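Lipoprotein (Clostridium difficile, PDB 4OTE) probably binds methionine as the substrate-binding lipoprotein of a methionine uptake system, and carries bound selenomethionine and zinc ions in the crystal. Local coordinates at residues Pro86-Val97 with Leu181-Ala191; Leu119-Leu130 with Gly135-Pro146. All coordinates share one frame; numbering follows the deposited sequence.

In the fold
From the N terminus the chain first builds much of the seven-stranded mixed sheet, then enters a second, five-stranded one with strand 88-90. Contact 1 pairs this strand with strand 187-190 at the sheet's edge, closing a loop of 83 residues. Inside that loop, helix 112-124 runs into contact 2, a tight closure with four residues between its segments, before strand 150-154 begins at the other edge; contact 2 is therefore nested within contact 1. The two contacts, about 19 Å apart between centres, meet where Y189 and A191 of contact 1 pack against Y121 and I125 of contact 2, joining the edge strand to the helix.

Contact 1: Pro86-Val97 with Leu181-Ala191; sequences PAILYSYKIKSV and LDAKKNGIYTA
Y90 and L181 form one closely packed part of this contact, I188 another. L181 CD1 stands almost centrally over one face of the Y90 ring in a CH-pi contact, 4.3 Å from the ring centroid, while I88 CG2 lies over the opposite face, offset toward the rim. A183 meets the same cluster: its CB is 3.8 Å from I88 CD1.

Backbone bonds fix the pairing. L89 N donates to Y189 O and its own O receives I188 N at 2.8 Å, the latter nearly straight (174°); further along, A191 N reaches A87 O. Next to Y90, S91 is gripped twice by N186, whose backbone O takes S91 N and whose amide ND2 gives a 2.8 Å bond to S91 O. S91 OG turns the other way, accepting from K93 N (an ST turn) and I94 N (an ST motif) and bonding to T167.

I188 and Y189 together face L89, a classic beta bulge beginning at I188. With CG1 between backbone N and carbonyl carbon (chi1 67°), I188 CD1 is carried in among L89 CD2, I94 CD1 and V97 CG1, and CG2 sits against the carbonyl oxygens of I94 and K95.

The outer side is looser. Exposed Y92 offers its edge to the N186 amide, the planes 78° apart, and one water bridges V97 N and I188 O. Another links Y90 OH to L181 O. D182 caps the short helix 183-186 by accepting K185 N, and the chain then passes directly into strand 187-190, the antiparallel edge of a five-stranded mixed sheet in a periplasmic-binding-protein fold.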
loop_
_atom_site.group_PDB
_atom_site.type_symbol
_atom_site.label_atom_id
_atom_site.label_comp_id
_atom_site.label_asym_id
_atom_site.label_seq_id
_atom_site.Cartn_x
_atom_site.Cartn_y
_atom_site.Cartn_z
ATOM N N PRO A 86 1.300 -1.718 -6.700
ATOM C CA PRO A 86 1.012 -3.140 -6.855
ATOM C C PRO A 86 1.840 -3.985 -5.900
ATOM O O PRO A 86 3.027 -3.715 -5.713
ATOM C CB PRO A 86 1.420 -3.434 -8.303
ATOM C CG PRO A 86 1.394 -2.124 -8.999
ATOM C CD PRO A 86 1.737 -1.099 -7.965
ATOM N N ALA A 87 1.208 -4.983 -5.289
ATOM C CA ALA A 87 1.915 -5.937 -4.446
ATOM C C ALA A 87 2.985 -6.635 -5.270
ATOM O O ALA A 87 2.750 -6.998 -6.418
ATOM C CB ALA A 87 0.948 -6.960 -3.867
ATOM N N ILE A 88 4.163 -6.795 -4.686
ATOM C CA ILE A 88 5.271 -7.457 -5.354
ATOM C C ILE A 88 5.683 -8.674 -4.541
ATOM O O ILE A 88 5.791 -8.604 -3.313
ATOM C CB ILE A 88 6.466 -6.499 -5.556
ATOM C CG1 ILE A 88 6.091 -5.422 -6.581
ATOM C CG2 ILE A 88 7.701 -7.267 -6.031
ATOM C CD1 ILE A 88 7.073 -4.276 -6.663
ATOM N N LEU A 89 5.883 -9.791 -5.233
ATOM C CA LEU A 89 6.357 -11.020 -4.617
ATOM C C LEU A 89 7.880 -11.019 -4.695
ATOM O O LEU A 89 8.446 -10.986 -5.791
ATOM C CB LEU A 89 5.768 -12.237 -5.340
ATOM C CG LEU A 89 6.042 -13.633 -4.759
ATOM C CD1 LEU A 89 5.488 -13.769 -3.353
ATOM C CD2 LEU A 89 5.459 -14.712 -5.663
ATOM N N TYR A 90 8.530 -11.020 -3.531
ATOM C CA TYR A 90 9.987 -10.973 -3.433
ATOM C C TYR A 90 10.538 -12.344 -3.067
ATOM O O TYR A 90 9.840 -13.159 -2.468
ATOM C CB TYR A 90 10.426 -9.966 -2.367
ATOM C CG TYR A 90 10.103 -8.527 -2.691
ATOM C CD1 TYR A 90 8.871 -7.983 -2.354
ATOM C CD2 TYR A 90 11.035 -7.705 -3.316
ATOM C CE1 TYR A 90 8.570 -6.664 -2.638
ATOM C CE2 TYR A 90 10.743 -6.383 -3.606
ATOM C CZ TYR A 90 9.507 -5.865 -3.264
ATOM O OH TYR A 90 9.197 -4.554 -3.544
ATOM N N SER A 91 11.797 -12.583 -3.419
ATOM C CA SER A 91 12.456 -13.847 -3.119
ATOM C C SER A 91 13.973 -13.693 -3.161
ATOM O O SER A 91 14.504 -13.013 -4.039
ATOM C CB SER A 91 12.011 -14.925 -4.111
ATOM O OG SER A 91 12.614 -16.178 -3.828
ATOM N N TYR A 92 14.654 -14.310 -2.194
ATOM C CA TYR A 92 16.115 -14.426 -2.204
ATOM C C TYR A 92 16.576 -15.779 -2.763
ATOM O O TYR A 92 17.776 -16.010 -2.905
ATOM C CB TYR A 92 16.692 -14.279 -0.787
ATOM C CG TYR A 92 16.627 -12.901 -0.162
ATOM C CD1 TYR A 92 16.553 -11.745 -0.941
ATOM C CD2 TYR A 92 16.684 -12.753 1.225
ATOM C CE1 TYR A 92 16.508 -10.492 -0.357
ATOM C CE2 TYR A 92 16.643 -11.501 1.815
ATOM C CZ TYR A 92 16.556 -10.376 1.020
ATOM O OH TYR A 92 16.515 -9.131 1.601
ATOM N N LYS A 93 15.631 -16.660 -3.081
ATOM C CA LYS A 93 15.952 -18.054 -3.391
ATOM C C LYS A 93 15.602 -18.493 -4.818
ATOM O O LYS A 93 16.226 -19.410 -5.342
ATOM C CB LYS A 93 15.281 -18.962 -2.360
ATOM C CG LYS A 93 15.711 -18.635 -0.936
ATOM C CD LYS A 93 15.088 -19.557 0.091
ATOM C CE LYS A 93 15.472 -19.128 1.498
ATOM N NZ LYS A 93 14.862 -20.009 2.533
ATOM N N ILE A 94 14.615 -17.845 -5.438
ATOM C CA ILE A 94 14.252 -18.125 -6.833
ATOM C C ILE A 94 14.054 -16.832 -7.621
ATOM O O ILE A 94 13.793 -15.778 -7.041
ATOM C CB ILE A 94 12.973 -18.983 -6.928
ATOM C CG1 ILE A 94 11.792 -18.290 -6.239
ATOM C CG2 ILE A 94 13.213 -20.357 -6.312
ATOM C CD1 ILE A 94 10.470 -19.005 -6.419
ATOM N N LYS A 95 14.176 -16.927 -8.942
ATOM C CA LYS A 95 14.034 -15.766 -9.825
ATOM C C LYS A 95 12.724 -15.763 -10.619
ATOM O O LYS A 95 12.342 -14.735 -11.171
ATOM C CB LYS A 95 15.218 -15.686 -10.794
ATOM C CG LYS A 95 16.573 -15.550 -10.113
ATOM C CD LYS A 95 17.499 -14.601 -10.866
ATOM C CE LYS A 95 17.198 -13.148 -10.523
ATOM N NZ LYS A 95 17.963 -12.186 -11.363
ATOM N N SER A 96 12.048 -16.906 -10.686
ATOM C CA SER A 96 10.781 -17.018 -11.402
ATOM C C SER A 96 9.783 -17.810 -10.570
ATOM O O SER A 96 10.173 -18.709 -9.823
ATOM C CB SER A 96 10.998 -17.718 -12.746
ATOM O OG SER A 96 9.778 -17.916 -13.446
ATOM N N VAL A 97 8.499 -17.482 -10.709
ATOM C CA VAL A 97 7.434 -18.258 -10.062
ATOM C C VAL A 97 7.351 -19.677 -10.627
ATOM O O VAL A 97 6.791 -20.562 -9.989
ATOM C CB VAL A 97 6.039 -17.589 -10.170
ATOM C CG1 VAL A 97 6.058 -16.201 -9.555
ATOM C CG2 VAL A 97 5.556 -17.537 -11.615
ATOM N N LEU A 181 14.816 -3.534 -0.011
ATOM C CA LEU A 181 14.494 -4.515 -1.046
ATOM C C LEU A 181 14.402 -3.845 -2.414
ATOM O O LEU A 181 13.781 -2.791 -2.559
ATOM C CB LEU A 181 13.180 -5.233 -0.732
ATOM C CG LEU A 181 13.177 -6.110 0.516
ATOM C CD1 LEU A 181 11.779 -6.643 0.773
ATOM C CD2 LEU A 181 14.165 -7.257 0.380
ATOM N N ASP A 182 15.026 -4.472 -3.407
ATOM C CA ASP A 182 15.044 -3.968 -4.774
ATOM C C ASP A 182 14.192 -4.895 -5.634
ATOM O O ASP A 182 14.513 -6.078 -5.788
ATOM C CB ASP A 182 16.487 -3.925 -5.289
ATOM C CG ASP A 182 16.596 -3.376 -6.701
ATOM O OD1 ASP A 182 16.058 -4.001 -7.639
ATOM O OD2 ASP A 182 17.243 -2.323 -6.877
ATOM N N ALA A 183 13.110 -4.358 -6.191
ATOM C CA ALA A 183 12.160 -5.158 -6.963
ATOM C C ALA A 183 12.758 -5.633 -8.283
ATOM O O ALA A 183 12.448 -6.729 -8.748
ATOM C CB ALA A 183 10.882 -4.375 -7.212
ATOM N N LYS A 184 13.611 -4.805 -8.884
ATOM C CA LYS A 184 14.308 -5.174 -10.114
ATOM C C LYS A 184 15.180 -6.402 -9.878
ATOM O O LYS A 184 15.204 -7.321 -10.689
ATOM C CB LYS A 184 15.166 -4.007 -10.617
ATOM N N LYS A 185 15.873 -6.418 -8.746
ATOM C CA LYS A 185 16.782 -7.507 -8.400
ATOM C C LYS A 185 16.045 -8.742 -7.872
ATOM O O LYS A 185 16.299 -9.854 -8.328
ATOM C CB LYS A 185 17.792 -7.016 -7.360
ATOM C CG LYS A 185 18.849 -8.032 -6.958
ATOM C CD LYS A 185 19.672 -7.520 -5.788
ATOM C CE LYS A 185 20.467 -8.636 -5.131
ATOM N NZ LYS A 185 20.985 -8.218 -3.799
ATOM N N ASN A 186 15.128 -8.542 -6.926
ATOM C CA ASN A 186 14.549 -9.648 -6.153
ATOM C C ASN A 186 13.043 -9.882 -6.286
ATOM O O ASN A 186 12.497 -10.775 -5.640
ATOM C CB ASN A 186 14.916 -9.461 -4.678
ATOM C CG ASN A 186 16.353 -9.837 -4.397
ATOM O OD1 ASN A 186 17.225 -8.978 -4.288
ATOM N ND2 ASN A 186 16.614 -11.134 -4.322
ATOM N N GLY A 187 12.373 -9.093 -7.120
ATOM C CA GLY A 187 10.950 -9.282 -7.371
ATOM C C GLY A 187 10.750 -10.331 -8.444
ATOM O O GLY A 187 11.448 -10.322 -9.455
ATOM N N ILE A 188 9.809 -11.247 -8.224
ATOM C CA ILE A 188 9.513 -12.299 -9.201
ATOM C C ILE A 188 8.097 -12.200 -9.782
ATOM O O ILE A 188 7.753 -12.915 -10.712
ATOM C CB ILE A 188 9.746 -13.711 -8.607
ATOM C CG1 ILE A 188 8.743 -14.032 -7.497
ATOM C CG2 ILE A 188 11.168 -13.832 -8.075
ATOM C CD1 ILE A 188 8.861 -15.450 -6.972
ATOM N N TYR A 189 7.281 -11.312 -9.230
ATOM C CA TYR A 189 5.922 -11.113 -9.712
ATOM C C TYR A 189 5.402 -9.791 -9.181
ATOM O O TYR A 189 5.580 -9.475 -8.003
ATOM C CB TYR A 189 5.007 -12.259 -9.260
ATOM C CG TYR A 189 3.532 -11.975 -9.444
ATOM C CD1 TYR A 189 2.919 -12.144 -10.682
ATOM C CD2 TYR A 189 2.755 -11.525 -8.382
ATOM C CE1 TYR A 189 1.571 -11.882 -10.856
ATOM C CE2 TYR A 189 1.407 -11.254 -8.548
ATOM C CZ TYR A 189 0.818 -11.438 -9.784
ATOM O OH TYR A 189 -0.521 -11.167 -9.943
ATOM N N THR A 190 4.779 -9.019 -10.066
ATOM C CA THR A 190 4.109 -7.784 -9.696
ATOM C C THR A 190 2.632 -7.939 -10.019
ATOM O O THR A 190 2.278 -8.461 -11.078
ATOM C CB THR A 190 4.685 -6.588 -10.472
ATOM O OG1 THR A 190 6.110 -6.577 -10.341
ATOM C CG2 THR A 190 4.123 -5.270 -9.946
ATOM N N ALA A 191 1.775 -7.491 -9.105
ATOM C CA ALA A 191 0.328 -7.631 -9.274
ATOM C C ALA A 191 -0.188 -6.695 -10.364
ATOM O O ALA A 191 0.441 -5.676 -10.656
ATOM C CB ALA A 191 -0.389 -7.360 -7.959
HETATM O O HOH W 1 10.903 -2.380 -3.596
HETATM O O HOH W 2 8.208 -15.092 -12.201
#

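Contact 2: Leu119-Leu130 with Gly135-Pro146; sequences LRYLESIGLLTL and GLVSPKDIIENP
T129 holds the loop after helix 112-124 to the returning chain with three hydrogen bonds, two through its backbone and one through its hydroxyl. T129 N donates to E144 O at 3.0 Å, and T129 O accepts I143 N, which is tilted 25° from the carbonyl plane. OG1, set between the backbone N and the carbonyl carbon (chi1 63°), faces the same turn of chain and accepts E144 N at 2.8 Å. CB and CG of E144 lie close against this oxygen, and CB of I143 also approaches it.

Charged groups brace the first segment. E123 uses both carboxylate oxygens: OE1 forms a salt bridge with R120 NH1, although that hydrogen bond is weak in angle, while OE2 accepts L130 N from above the carboxylate plane. R120 NH2 bonds to P131 O and rests 3.4 Å from V137 CG1. Between these groups the helix ends in a Schellman motif, with L127 N bonded to L122 O and G126 N to E123 O; G126, at positive phi, turns the chain toward T129. In the second segment a carboxylate holds the corner at S138: D141 OD2 accepts S138 N at 2.8 Å and, from the same face of its carboxylate, S138 OG.

Apolar packing fills the inner side. L130 lays its two methyls against V137, CD1 being 3.9 Å from V137 CG2, and its CD2 also touches I142 CG1. L128 meets I142 at about a right angle, CD2 to CD1 3.8 Å, and F151 of strand 150-154 covers both L119 and I142. L119 CD1 reaches past V137 to the S138-P139 peptide, 3.4 Å from S138 C.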
loop_
_atom_site.group_PDB
_atom_site.type_symbol
_atom_site.label_atom_id
_atom_site.label_comp_id
_atom_site.label_asym_id
_atom_site.label_seq_id
_atom_site.Cartn_x
_atom_site.Cartn_y
_atom_site.Cartn_z
ATOM N N LEU A 119 -3.712 -14.559 -2.263
ATOM C CA LEU A 119 -4.039 -15.915 -2.702
ATOM C C LEU A 119 -4.662 -15.905 -4.092
ATOM O O LEU A 119 -4.384 -16.792 -4.900
ATOM C CB LEU A 119 -4.974 -16.607 -1.709
ATOM C CG LEU A 119 -4.372 -16.935 -0.339
ATOM C CD1 LEU A 119 -5.465 -17.400 0.613
ATOM C CD2 LEU A 119 -3.271 -17.982 -0.446
ATOM N N ARG A 120 -5.491 -14.900 -4.372
ATOM C CA ARG A 120 -6.098 -14.759 -5.696
ATOM C C ARG A 120 -5.080 -14.373 -6.769
ATOM O O ARG A 120 -5.234 -14.762 -7.929
ATOM C CB ARG A 120 -7.260 -13.762 -5.673
ATOM C CG ARG A 120 -8.452 -14.248 -4.857
ATOM C CD ARG A 120 -9.753 -14.204 -5.646
ATOM N NE ARG A 120 -10.859 -14.848 -4.928
ATOM C CZ ARG A 120 -11.351 -16.063 -5.182
ATOM N NH1 ARG A 120 -10.855 -16.829 -6.151
ATOM N NH2 ARG A 120 -12.363 -16.522 -4.453
ATOM N N TYR A 121 -4.047 -13.615 -6.395
ATOM C CA TYR A 121 -2.951 -13.342 -7.326
ATOM C C TYR A 121 -2.273 -14.659 -7.702
ATOM O O TYR A 121 -2.051 -14.934 -8.880
ATOM C CB TYR A 121 -1.913 -12.375 -6.737
ATOM C CG TYR A 121 -2.384 -10.948 -6.501
ATOM C CD1 TYR A 121 -3.237 -10.301 -7.399
ATOM C CD2 TYR A 121 -1.938 -10.229 -5.394
ATOM C CE1 TYR A 121 -3.653 -8.997 -7.181
ATOM C CE2 TYR A 121 -2.347 -8.926 -5.168
ATOM C CZ TYR A 121 -3.204 -8.310 -6.065
ATOM O OH TYR A 121 -3.608 -7.006 -5.837
ATOM N N LEU A 122 -1.967 -15.476 -6.697
ATOM C CA LEU A 122 -1.339 -16.778 -6.923
ATOM C C LEU A 122 -2.220 -17.714 -7.761
ATOM O O LEU A 122 -1.705 -18.515 -8.548
ATOM C CB LEU A 122 -0.968 -17.441 -5.594
ATOM C CG LEU A 122 0.119 -16.728 -4.780
ATOM C CD1 LEU A 122 0.287 -17.386 -3.418
ATOM C CD2 LEU A 122 1.445 -16.700 -5.523
ATOM N N GLU A 123 -3.539 -17.606 -7.596
ATOM C CA GLU A 123 -4.485 -18.332 -8.441
ATOM C C GLU A 123 -4.386 -17.880 -9.895
ATOM O O GLU A 123 -4.333 -18.708 -10.805
ATOM C CB GLU A 123 -5.921 -18.142 -7.940
ATOM C CG GLU A 123 -6.983 -18.816 -8.800
ATOM C CD GLU A 123 -8.366 -18.746 -8.184
ATOM O OE1 GLU A 123 -8.742 -17.663 -7.686
ATOM O OE2 GLU A 123 -9.082 -19.773 -8.204
ATOM N N SER A 124 -4.347 -16.568 -10.108
ATOM C CA SER A 124 -4.345 -16.010 -11.464
ATOM C C SER A 124 -3.094 -16.380 -12.270
ATOM O O SER A 124 -3.115 -16.316 -13.497
ATOM C CB SER A 124 -4.517 -14.488 -11.424
ATOM O OG SER A 124 -3.332 -13.845 -10.995
ATOM N N ILE A 125 -2.016 -16.761 -11.584
ATOM C CA ILE A 125 -0.811 -17.271 -12.252
ATOM C C ILE A 125 -0.733 -18.807 -12.252
ATOM O O ILE A 125 0.317 -19.377 -12.546
ATOM C CB ILE A 125 0.485 -16.668 -11.655
ATOM C CG1 ILE A 125 0.677 -17.082 -10.193
ATOM C CG2 ILE A 125 0.463 -15.153 -11.789
ATOM C CD1 ILE A 125 1.968 -16.580 -9.583
ATOM N N GLY A 126 -1.842 -19.466 -11.920
ATOM C CA GLY A 126 -1.961 -20.917 -12.046
ATOM C C GLY A 126 -1.325 -21.748 -10.948
ATOM O O GLY A 126 -1.220 -22.965 -11.085
ATOM N N LEU A 127 -0.914 -21.112 -9.854
ATOM C CA LEU A 127 -0.253 -21.827 -8.753
ATOM C C LEU A 127 -1.215 -22.592 -7.844
ATOM O O LEU A 127 -0.801 -23.529 -7.167
ATOM C CB LEU A 127 0.608 -20.870 -7.919
ATOM C CG LEU A 127 2.122 -21.035 -8.092
ATOM C CD1 LEU A 127 2.783 -19.708 -8.422
ATOM C CD2 LEU A 127 2.741 -21.659 -6.849
ATOM N N LEU A 128 -2.484 -22.192 -7.822
ATOM C CA LEU A 128 -3.502 -22.877 -7.022
ATOM C C LEU A 128 -4.912 -22.508 -7.488
ATOM O O LEU A 128 -5.076 -21.643 -8.341
ATOM C CB LEU A 128 -3.317 -22.560 -5.530
ATOM C CG LEU A 128 -3.099 -21.099 -5.119
ATOM C CD1 LEU A 128 -4.372 -20.279 -5.271
ATOM C CD2 LEU A 128 -2.592 -21.015 -3.686
ATOM N N THR A 129 -5.922 -23.177 -6.937
ATOM C CA THR A 129 -7.316 -22.871 -7.258
ATOM C C THR A 129 -8.124 -22.615 -5.990
ATOM O O THR A 129 -7.888 -23.240 -4.953
ATOM C CB THR A 129 -7.984 -24.002 -8.070
ATOM O OG1 THR A 129 -8.017 -25.206 -7.295
ATOM C CG2 THR A 129 -7.231 -24.249 -9.369
ATOM N N LEU A 130 -9.079 -21.694 -6.090
ATOM C CA LEU A 130 -9.919 -21.286 -4.964
ATOM C C LEU A 130 -11.393 -21.413 -5.347
ATOM O O LEU A 130 -11.713 -21.541 -6.530
ATOM C CB LEU A 130 -9.603 -19.837 -4.588
ATOM C CG LEU A 130 -8.192 -19.578 -4.046
ATOM C CD1 LEU A 130 -7.781 -18.127 -4.260
ATOM C CD2 LEU A 130 -8.108 -19.960 -2.576
ATOM N N GLY A 135 -15.934 -13.416 -2.130
ATOM C CA GLY A 135 -15.750 -13.377 -0.679
ATOM C C GLY A 135 -14.302 -13.630 -0.304
ATOM O O GLY A 135 -13.526 -14.138 -1.113
ATOM N N LEU A 136 -13.939 -13.280 0.928
ATOM C CA LEU A 136 -12.565 -13.442 1.404
ATOM C C LEU A 136 -12.164 -14.912 1.480
ATOM O O LEU A 136 -12.913 -15.743 2.002
ATOM C CB LEU A 136 -12.380 -12.792 2.780
ATOM C CG LEU A 136 -12.489 -11.266 2.849
ATOM C CD1 LEU A 136 -12.328 -10.799 4.287
ATOM C CD2 LEU A 136 -11.462 -10.595 1.951
ATOM N N VAL A 137 -10.981 -15.222 0.951
ATOM C CA VAL A 137 -10.436 -16.576 0.998
ATOM C C VAL A 137 -9.211 -16.634 1.903
ATOM O O VAL A 137 -8.523 -15.631 2.103
ATOM C CB VAL A 137 -10.077 -17.112 -0.408
ATOM C CG1 VAL A 137 -11.331 -17.235 -1.263
ATOM C CG2 VAL A 137 -9.037 -16.239 -1.101
ATOM N N SER A 138 -8.959 -17.820 2.448
ATOM C CA SER A 138 -7.799 -18.077 3.295
ATOM C C SER A 138 -7.129 -19.375 2.824
ATOM O O SER A 138 -7.703 -20.098 2.006
ATOM C CB SER A 138 -8.244 -18.194 4.757
ATOM O OG SER A 138 -8.965 -19.398 4.982
ATOM N N PRO A 139 -5.914 -19.672 3.327
ATOM C CA PRO A 139 -5.228 -20.920 2.950
ATOM C C PRO A 139 -6.041 -22.202 3.214
ATOM O O PRO A 139 -5.803 -23.224 2.568
ATOM C CB PRO A 139 -3.963 -20.899 3.813
ATOM C CG PRO A 139 -3.712 -19.458 4.086
ATOM C CD PRO A 139 -5.065 -18.818 4.181
ATOM N N LYS A 140 -6.982 -22.140 4.157
ATOM C CA LYS A 140 -7.914 -23.239 4.411
ATOM C C LYS A 140 -8.824 -23.537 3.210
ATOM O O LYS A 140 -9.303 -24.661 3.058
ATOM C CB LYS A 140 -8.779 -22.926 5.636
ATOM N N ASP A 141 -9.045 -22.536 2.358
ATOM C CA ASP A 141 -9.995 -22.642 1.246
ATOM C C ASP A 141 -9.357 -23.063 -0.081
ATOM O O ASP A 141 -10.033 -23.098 -1.108
ATOM C CB ASP A 141 -10.711 -21.303 1.056
ATOM C CG ASP A 141 -11.295 -20.768 2.348
ATOM O OD1 ASP A 141 -11.903 -21.564 3.097
ATOM O OD2 ASP A 141 -11.141 -19.556 2.619
ATOM N N ILE A 142 -8.066 -23.387 -0.066
ATOM C CA ILE A 142 -7.368 -23.792 -1.286
ATOM C C ILE A 142 -7.873 -25.155 -1.750
ATOM O O ILE A 142 -7.763 -26.144 -1.025
ATOM C CB ILE A 142 -5.838 -23.836 -1.079
ATOM C CG1 ILE A 142 -5.296 -22.414 -0.876
ATOM C CG2 ILE A 142 -5.150 -24.499 -2.268
ATOM C CD1 ILE A 142 -3.882 -22.358 -0.342
ATOM N N ILE A 143 -8.426 -25.198 -2.961
ATOM C CA ILE A 143 -8.940 -26.443 -3.531
ATOM C C ILE A 143 -7.775 -27.278 -4.061
ATOM O O ILE A 143 -7.475 -28.335 -3.510
ATOM C CB ILE A 143 -9.992 -26.175 -4.631
ATOM C CG1 ILE A 143 -11.206 -25.459 -4.024
ATOM C CG2 ILE A 143 -10.427 -27.477 -5.297
ATOM C CD1 ILE A 143 -12.234 -25.002 -5.037
ATOM N N GLU A 144 -7.119 -26.802 -5.117
ATOM C CA GLU A 144 -5.948 -27.485 -5.666
ATOM C C GLU A 144 -4.670 -26.710 -5.360
ATOM O O GLU A 144 -4.652 -25.479 -5.399
ATOM C CB GLU A 144 -6.090 -27.688 -7.174
ATOM C CG GLU A 144 -7.333 -28.468 -7.568
ATOM C CD GLU A 144 -7.331 -28.883 -9.026
ATOM O OE1 GLU A 144 -6.865 -28.094 -9.875
ATOM O OE2 GLU A 144 -7.804 -30.002 -9.323
ATOM N N ASN A 145 -3.607 -27.451 -5.060
ATOM C CA ASN A 145 -2.321 -26.879 -4.683
ATOM C C ASN A 145 -1.198 -27.779 -5.217
ATOM O O ASN A 145 -0.483 -28.412 -4.440
ATOM C CB ASN A 145 -2.243 -26.738 -3.157
ATOM C CG ASN A 145 -1.033 -25.942 -2.690
ATOM O OD1 ASN A 145 -0.155 -25.585 -3.480
ATOM N ND2 ASN A 145 -0.978 -25.669 -1.393
ATOM N N PRO A 146 -1.041 -27.831 -6.554
ATOM C CA PRO A 146 -0.125 -28.780 -7.201
ATOM C C PRO A 146 1.250 -28.878 -6.547
ATOM O O PRO A 146 1.725 -29.980 -6.279
ATOM C CB PRO A 146 0.010 -28.234 -8.635
ATOM C CG PRO A 146 -0.605 -26.873 -8.620
ATOM C CD PRO A 146 -1.636 -26.910 -7.537
#